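Local coordinates for protein pilin (Streptococcus pyogenes serotype M1, PDB 3GLD) that forms the backbone of the bacterial pilus, stacking into covalently joined columns needed for adhesion to host cells, aggregation and biofilm formation, at residues Phe181-Lys186 and Ile230-Leu235. The protein carries 2 engineered substitutions. Sequence-based numbering, arbitrary orientation.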
ATOM      1  N   PHE A 181      -9.440  -4.096 -28.952  1.00 27.54           N
ATOM      2  CA  PHE A 181      -9.048  -3.056 -27.999  1.00 26.80           C
ATOM      3  C   PHE A 181      -7.580  -3.229 -27.592  1.00 26.53           C
ATOM      4  O   PHE A 181      -7.039  -4.342 -27.642  1.00 26.02           O
ATOM      5  CB  PHE A 181      -9.895  -3.155 -26.729  1.00 26.29           C
ATOM      6  CG  PHE A 181     -11.363  -2.802 -26.902  1.00 25.87           C
ATOM      7  CD1 PHE A 181     -11.811  -1.500 -26.672  1.00 26.54           C
ATOM      8  CD2 PHE A 181     -12.308  -3.791 -27.186  1.00 24.09           C
ATOM      9  CE1 PHE A 181     -13.170  -1.166 -26.802  1.00 27.27           C
ATOM     10  CE2 PHE A 181     -13.674  -3.477 -27.323  1.00 23.90           C
ATOM     11  CZ  PHE A 181     -14.108  -2.160 -27.119  1.00 25.08           C
ATOM     12  N   GLY A 182      -6.957  -2.125 -27.176  1.00 26.17           N
ATOM     13  CA  GLY A 182      -5.649  -2.149 -26.519  1.00 25.63           C
ATOM     14  C   GLY A 182      -5.722  -1.402 -25.186  1.00 25.33           C
ATOM     15  O   GLY A 182      -6.410  -0.383 -25.082  1.00 24.30           O
ATOM     16  N   LEU A 183      -5.056  -1.943 -24.163  1.00 25.09           N
ATOM     17  CA  LEU A 183      -4.925  -1.284 -22.870  1.00 25.17           C
ATOM     18  C   LEU A 183      -3.436  -1.197 -22.567  1.00 25.58           C
ATOM     19  O   LEU A 183      -2.726  -2.207 -22.631  1.00 25.80           O
ATOM     20  CB  LEU A 183      -5.627  -2.073 -21.746  1.00 25.24           C
ATOM     21  CG  LEU A 183      -5.192  -1.820 -20.279  1.00 25.39           C
ATOM     22  CD1 LEU A 183      -5.809  -0.517 -19.758  1.00 24.06           C
ATOM     23  CD2 LEU A 183      -5.654  -2.982 -19.429  1.00 24.86           C
ATOM     24  N   THR A 184      -2.976   0.004 -22.240  1.00 25.87           N
ATOM     25  CA  THR A 184      -1.600   0.207 -21.780  1.00 26.45           C
ATOM     26  C   THR A 184      -1.614   0.908 -20.431  1.00 26.41           C
ATOM     27  O   THR A 184      -2.167   1.995 -20.295  1.00 25.58           O
ATOM     28  CB  THR A 184      -0.793   1.033 -22.778  1.00 26.85           C
ATOM     29  OG1 THR A 184      -0.966   0.480 -24.081  1.00 27.91           O
ATOM     30  CG2 THR A 184       0.698   1.036 -22.410  1.00 27.42           C
ATOM     31  N   LEU A 185      -1.048   0.232 -19.436  1.00 27.12           N
ATOM     32  CA  LEU A 185      -0.741   0.823 -18.144  1.00 27.70           C
ATOM     33  C   LEU A 185       0.737   1.266 -18.142  1.00 28.27           C
ATOM     34  O   LEU A 185       1.613   0.545 -18.633  1.00 28.06           O
ATOM     35  CB  LEU A 185      -1.002  -0.203 -17.047  1.00 28.39           C
ATOM     36  CG  LEU A 185      -2.294  -1.028 -17.139  1.00 28.76           C
ATOM     37  CD1 LEU A 185      -2.197  -2.208 -16.223  1.00 32.12           C
ATOM     38  CD2 LEU A 185      -3.526  -0.220 -16.823  1.00 28.90           C
ATOM     39  N   LYS A 186       1.001   2.458 -17.601  1.00 28.70           N
ATOM     40  CA  LYS A 186       2.332   3.068 -17.651  1.00 28.81           C
ATOM     41  C   LYS A 186       3.071   2.905 -16.328  1.00 28.46           C
ATOM     42  O   LYS A 186       2.495   3.089 -15.255  1.00 27.42           O
ATOM     43  CB  LYS A 186       2.250   4.552 -18.006  1.00 29.10           C
ATOM     44  CG  LYS A 186       1.793   4.850 -19.439  1.00 32.66           C
ATOM     45  CD  LYS A 186       0.313   4.574 -19.642  1.00 36.97           C
ATOM     46  CE  LYS A 186      -0.042   4.505 -21.114  1.00 38.62           C
ATOM     47  NZ  LYS A 186       0.258   5.798 -21.804  1.00 40.95           N
ATOM     48  N   ILE A 230     -14.095  -6.408 -19.806  1.00 21.81           N
ATOM     49  CA  ILE A 230     -12.937  -6.807 -19.016  1.00 22.20           C
ATOM     50  C   ILE A 230     -12.884  -5.926 -17.757  1.00 23.12           C
ATOM     51  O   ILE A 230     -13.477  -4.838 -17.733  1.00 22.40           O
ATOM     52  CB  ILE A 230     -11.595  -6.712 -19.776  1.00 22.21           C
ATOM     53  CG1 ILE A 230     -11.255  -5.270 -20.178  1.00 21.79           C
ATOM     54  CG2 ILE A 230     -11.576  -7.680 -20.981  1.00 21.91           C
ATOM     55  CD1 ILE A 230      -9.761  -5.046 -20.347  1.00 26.27           C
ATOM     56  N   LYS A 231     -12.169  -6.409 -16.739  1.00 22.63           N
ATOM     57  CA  LYS A 231     -11.988  -5.692 -15.494  1.00 23.12           C
ATOM     58  C   LYS A 231     -10.567  -6.001 -14.989  1.00 23.09           C
ATOM     59  O   LYS A 231     -10.228  -7.165 -14.732  1.00 22.39           O
ATOM     60  CB  LYS A 231     -13.023  -6.133 -14.456  1.00 22.99           C
ATOM     61  CG  LYS A 231     -13.055  -5.216 -13.196  1.00 25.75           C
ATOM     62  CD  LYS A 231     -13.718  -5.871 -12.005  1.00 29.38           C
ATOM     63  CE  LYS A 231     -15.175  -6.152 -12.240  1.00 34.75           C
ATOM     64  NZ  LYS A 231     -15.890  -6.441 -10.952  1.00 35.10           N
ATOM     65  N   VAL A 232      -9.752  -4.958 -14.894  1.00 22.59           N
ATOM     66  CA  VAL A 232      -8.469  -5.027 -14.222  1.00 23.50           C
ATOM     67  C   VAL A 232      -8.829  -5.014 -12.722  1.00 23.44           C
ATOM     68  O   VAL A 232      -9.319  -4.011 -12.202  1.00 22.92           O
ATOM     69  CB  VAL A 232      -7.594  -3.828 -14.615  1.00 23.08           C
ATOM     70  CG1 VAL A 232      -6.199  -3.905 -13.941  1.00 24.60           C
ATOM     71  CG2 VAL A 232      -7.437  -3.759 -16.112  1.00 24.21           C
ATOM     72  N   THR A 233      -8.669  -6.153 -12.059  1.00 23.54           N
ATOM     73  CA  THR A 233      -9.196  -6.305 -10.699  1.00 24.27           C
ATOM     74  C   THR A 233      -8.271  -5.801  -9.579  1.00 24.02           C
ATOM     75  O   THR A 233      -8.724  -5.626  -8.447  1.00 24.05           O
ATOM     76  CB  THR A 233      -9.564  -7.772 -10.385  1.00 24.36           C
ATOM     77  OG1 THR A 233      -8.379  -8.586 -10.426  1.00 26.44           O
ATOM     78  CG2 THR A 233     -10.549  -8.287 -11.391  1.00 24.65           C
ATOM     79  N   ASN A 234      -6.999  -5.578  -9.891  1.00 23.66           N
ATOM     80  CA  ASN A 234      -6.033  -5.059  -8.891  1.00 23.51           C
ATOM     81  C   ASN A 234      -5.196  -3.902  -9.439  1.00 24.00           C
ATOM     82  O   ASN A 234      -3.987  -3.871  -9.278  1.00 24.61           O
ATOM     83  CB  ASN A 234      -5.154  -6.186  -8.327  1.00 22.99           C
ATOM     84  CG  ASN A 234      -4.279  -6.861  -9.378  1.00 24.23           C
ATOM     85  OD1 ASN A 234      -4.500  -6.714 -10.577  1.00 24.61           O
ATOM     86  ND2 ASN A 234      -3.262  -7.612  -8.915  1.00 22.88           N
ATOM     87  N   LEU A 235      -5.838  -2.969 -10.142  1.00 24.19           N
ATOM     88  CA  LEU A 235      -5.143  -1.790 -10.657  1.00 23.85           C
ATOM     89  C   LEU A 235      -4.656  -0.922  -9.491  1.00 24.09           C
ATOM     90  O   LEU A 235      -5.456  -0.497  -8.670  1.00 23.70           O
ATOM     91  CB  LEU A 235      -6.089  -0.971 -11.538  1.00 23.81           C
ATOM     92  CG  LEU A 235      -5.529   0.285 -12.217  1.00 24.38           C
ATOM     93  CD1 LEU A 235      -4.452  -0.071 -13.208  1.00 24.64           C
ATOM     94  CD2 LEU A 235      -6.659   1.041 -12.905  1.00 25.46           C
TER
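Next to Leu-235, whose CD1 meets CD2 of Leu-185 at 3.7 Å, Asn-234 has both ends of its amide occupied: OD1 is hydrogen-bonded to the backbone N of Met-198, and ND2 to the carbonyl O of Asn-31 in the N-terminal part of the chain. Between 181-186 and 230-235 themselves no hydrogen bond passes, and the contact between these two segments is made of methyl groups. The second touch is that of Leu-183 CD2 on Val-232 CG2, 3.8 Å apart. The CA atoms of Leu-183 and Val-232 are separated by 10.1 Å, a spacing that suits facing sheets rather than neighbouring strands. Both strands run in the same general direction, with Leu-183, Leu-185 and Val-232 pointing toward the opposite segment. Leu-235 comes after the corner at Thr-233 and Asn-234, and its CB does not point straight across; with CG anti to the backbone N (chi1 -178°), the branched end nevertheless reaches Leu-185. In Val-232 the touching methyl, CG2, lies beside the backbone N and opposite the carbonyl carbon. Val-197 of strand 196-202 touches both Leu-185 and Val-232, while Leu-162 packs on Leu-183, extending the buried apolar layer. Leu-183 lies about 11 Å, side chain to side chain, from Glu-245, which promotes formation of the Lys-166 to Asn-290 isopeptide. This is the hydrophobic core of a beta sandwich, consistent with the CnaB-like, isopeptide-containing domains of Gram-positive pilins.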